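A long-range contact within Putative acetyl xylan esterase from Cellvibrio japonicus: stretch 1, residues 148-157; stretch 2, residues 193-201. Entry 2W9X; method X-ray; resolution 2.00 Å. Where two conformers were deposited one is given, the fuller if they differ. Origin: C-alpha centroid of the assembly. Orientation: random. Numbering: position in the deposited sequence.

Stretch 1 148-157: IGDSFTVGYG
Stretch 2 193-201: QINASSGFG

The two stretches meet as parallel strand ends, 148-149 against 193-196, both strands beginning earlier in the chain. CA-CA distances fix the register: Ile-148 CA to Asn-195 CA 4.8 Å, Gly-149 CA to Ala-196 CA 4.3 Å and, past the strands, Ser-151 CA to Ser-198 CA 3.9 Å. Ile-148 (phi/psi -117/133) and Asn-195 (-94/80) direct their side chains to one face of the sheet, both with chi1 m. Ala-196 (-134/154) points its CB to the other, where Gly-149 (176/-156) has none; an ideal CB there would lie 2.1 Å from Thr-153 OG1, a clash.

Two backbone hydrogen bonds hold this register, both made by Gly-149. Gly-149 N donates to Asn-195 O (3.2 Å, 154° at the hydrogen) and Gly-149 O accepts from Ser-197 N (3.1 Å, 151°), so that one residue bridges two positions of the neighbouring strand and the residue just after it, as parallel pairing requires. CA-H...O contacts supplement them: Ile-148 CA to Asn-195 O at 3.3 Å (152°), Ala-196 CA to Gly-149 O at 3.0 Å (131°), and Asp-150 CA to Ser-197 O at 3.3 Å (153°). The last is notable because Ser-197 O is buried without a conventional hydrogen-bond partner.

Apolar packing comes from the helix, 151-154. Asp-150 (-121/-152; chi1 p, chi2 20°) caps it: Phe-152 N donates to Asp-150 OD1 at 3.1 Å, while Val-154 N donates to Asp-150 O at 3.0 Å. Helical angles then bring Thr-153 (chi1 m) and Val-154 (chi1 t) over Ala-196: Thr-153 CG2 and Val-154 CG2 stand 3.6 and 3.7 Å from Ala-196 CB. Thr-153 CG2 also reaches Ile-194 CG2 (3.7 Å; Ile-194 chi1 and chi2 both m). Gly-155 leaves the helix at 92/26. Beyond it, Tyr-156 (-39/114; chi1 t, chi2 112°) presents its ring edge to Ser-198, with Tyr-156 CD1 3.5 Å from Ser-198 OG.

Polar contacts and water join Asp-150 and the first residue of the helix to the turn of the other stretch. Ser-197 to Phe-200 form a type II turn, with Ser-198 at -68/136 and Gly-199 at 93/-7. Ser-151 and Ser-198, both chi1 m, place Ser-151 OG 3.1 Å from Ser-198 CB; the 3.3 Å from Ser-151 OG to Ser-198 OG has too poor an angle for a hydrogen bond. Water 2 links Ser-151 OG (2.5 Å) to Gly-199 N (3.0 Å), accepting from the latter. Water 1 lies 2.6 Å from Asp-150 OD2 and 2.8 Å from Phe-200 O, bridging the two residues.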

# COMPACT_ATOMS: atom_id res chain seq x y z
N ILE B 148 8.61 14.01 -3.39
CA ILE B 148 9.07 14.16 -4.76
C ILE B 148 7.83 14.38 -5.61
O ILE B 148 6.84 13.66 -5.46
CB ILE B 148 9.84 12.90 -5.27
CG1 ILE B 148 10.98 12.52 -4.30
CG2 ILE B 148 10.38 13.15 -6.66
CD1 ILE B 148 11.70 11.18 -4.66
N GLY B 149 7.86 15.38 -6.48
CA GLY B 149 6.65 15.66 -7.25
C GLY B 149 6.66 16.84 -8.18
O GLY B 149 7.71 17.28 -8.64
N ASP B 150 5.45 17.34 -8.44
CA ASP B 150 5.18 18.35 -9.44
C ASP B 150 4.53 19.56 -8.77
O ASP B 150 4.79 19.79 -7.60
CB ASP B 150 4.28 17.78 -10.57
CG ASP B 150 2.97 17.15 -10.06
OD1 ASP B 150 2.52 17.46 -8.92
OD2 ASP B 150 2.40 16.33 -10.84
N SER B 151 3.70 20.31 -9.50
CA SER B 151 3.02 21.52 -8.98
C SER B 151 2.23 21.27 -7.71
O SER B 151 2.20 22.11 -6.81
CB SER B 151 2.07 22.10 -10.03
OG SER B 151 2.70 22.29 -11.27
N PHE B 152 1.54 20.13 -7.66
CA PHE B 152 0.76 19.78 -6.45
C PHE B 152 1.68 19.70 -5.24
O PHE B 152 1.35 20.21 -4.17
CB PHE B 152 0.04 18.44 -6.63
CG PHE B 152 -1.00 18.42 -7.71
CD1 PHE B 152 -1.46 19.59 -8.31
CD2 PHE B 152 -1.56 17.20 -8.11
CE1 PHE B 152 -2.45 19.54 -9.32
CE2 PHE B 152 -2.55 17.15 -9.11
CZ PHE B 152 -3.00 18.32 -9.70
N THR B 153 2.85 19.08 -5.40
CA THR B 153 3.80 18.95 -4.28
C THR B 153 4.46 20.29 -3.90
O THR B 153 4.66 20.58 -2.70
CB THR B 153 4.86 17.85 -4.58
OG1 THR B 153 4.21 16.58 -4.74
CG2 THR B 153 5.87 17.74 -3.46
N VAL B 154 4.79 21.10 -4.90
CA VAL B 154 5.31 22.47 -4.71
C VAL B 154 4.33 23.36 -3.90
O VAL B 154 4.76 24.19 -3.10
CB VAL B 154 5.57 23.18 -6.07
CG1 VAL B 154 5.88 24.67 -5.88
CG2 VAL B 154 6.69 22.48 -6.89
N GLY B 155 3.03 23.22 -4.14
CA GLY B 155 2.04 24.15 -3.58
C GLY B 155 1.73 25.30 -4.53
O GLY B 155 1.36 26.39 -4.10
N TYR B 156 1.93 25.06 -5.82
CA TYR B 156 1.55 25.96 -6.90
C TYR B 156 0.22 26.66 -6.68
O TYR B 156 -0.84 26.00 -6.70
CB TYR B 156 1.45 25.14 -8.18
CG TYR B 156 1.08 25.82 -9.49
CD1 TYR B 156 2.02 25.93 -10.51
CD2 TYR B 156 -0.24 26.23 -9.75
CE1 TYR B 156 1.68 26.48 -11.75
CE2 TYR B 156 -0.58 26.80 -10.98
CZ TYR B 156 0.39 26.91 -11.97
OH TYR B 156 0.06 27.46 -13.19
N GLY B 157 0.29 27.98 -6.53
CA GLY B 157 -0.86 28.86 -6.40
C GLY B 157 -1.80 28.51 -5.26
O GLY B 157 -2.98 28.86 -5.32
N GLN B 193 12.64 17.16 2.83
CA GLN B 193 13.06 17.70 1.54
C GLN B 193 11.86 17.63 0.60
O GLN B 193 11.17 16.62 0.55
CB GLN B 193 14.23 16.88 0.97
CG GLN B 193 15.55 17.08 1.71
CD GLN B 193 16.76 16.64 0.89
OE1 GLN B 193 17.91 16.77 1.33
NE2 GLN B 193 16.51 16.11 -0.31
N ILE B 194 11.61 18.73 -0.12
CA ILE B 194 10.52 18.81 -1.10
C ILE B 194 11.16 18.97 -2.48
O ILE B 194 11.37 20.08 -2.96
CB ILE B 194 9.52 19.97 -0.82
CG1 ILE B 194 9.09 20.00 0.66
CG2 ILE B 194 8.32 19.90 -1.78
CD1 ILE B 194 8.31 18.75 1.15
N ASN B 195 11.47 17.85 -3.10
CA ASN B 195 12.09 17.87 -4.42
C ASN B 195 11.02 17.76 -5.49
O ASN B 195 10.75 16.68 -6.03
CB ASN B 195 13.15 16.78 -4.49
CG ASN B 195 14.25 17.00 -3.49
OD1 ASN B 195 14.70 18.14 -3.29
ND2 ASN B 195 14.68 15.94 -2.82
N ALA B 196 10.40 18.90 -5.76
CA ALA B 196 9.31 19.00 -6.70
C ALA B 196 9.53 20.20 -7.60
O ALA B 196 10.15 21.16 -7.21
CB ALA B 196 7.98 19.14 -5.95
N SER B 197 8.97 20.15 -8.81
CA SER B 197 9.08 21.25 -9.75
C SER B 197 7.83 21.22 -10.59
O SER B 197 7.42 20.16 -11.04
CB SER B 197 10.32 21.05 -10.63
OG SER B 197 10.57 22.20 -11.41
N SER B 198 7.21 22.39 -10.77
CA SER B 198 5.90 22.49 -11.42
C SER B 198 5.92 22.13 -12.91
O SER B 198 6.80 22.57 -13.64
CB SER B 198 5.31 23.90 -11.25
OG SER B 198 5.04 24.19 -9.89
N GLY B 199 4.93 21.36 -13.34
CA GLY B 199 4.78 21.01 -14.76
C GLY B 199 5.44 19.70 -15.17
O GLY B 199 5.23 19.23 -16.29
N PHE B 200 6.19 19.09 -14.26
CA PHE B 200 7.05 17.95 -14.64
C PHE B 200 6.39 16.59 -14.35
O PHE B 200 5.57 16.46 -13.44
CB PHE B 200 8.46 18.05 -14.02
CG PHE B 200 9.35 19.10 -14.67
CD1 PHE B 200 10.09 18.80 -15.81
CD2 PHE B 200 9.43 20.40 -14.12
CE1 PHE B 200 10.90 19.78 -16.43
CE2 PHE B 200 10.23 21.38 -14.72
CZ PHE B 200 10.98 21.07 -15.87
N GLY B 201 6.76 15.59 -15.15
CA GLY B 201 6.23 14.24 -15.00
C GLY B 201 7.34 13.20 -14.88
O GLY B 201 8.52 13.55 -14.82
O HOH W 1 3.34 14.92 -12.86
O HOH W 2 2.42 20.01 -12.27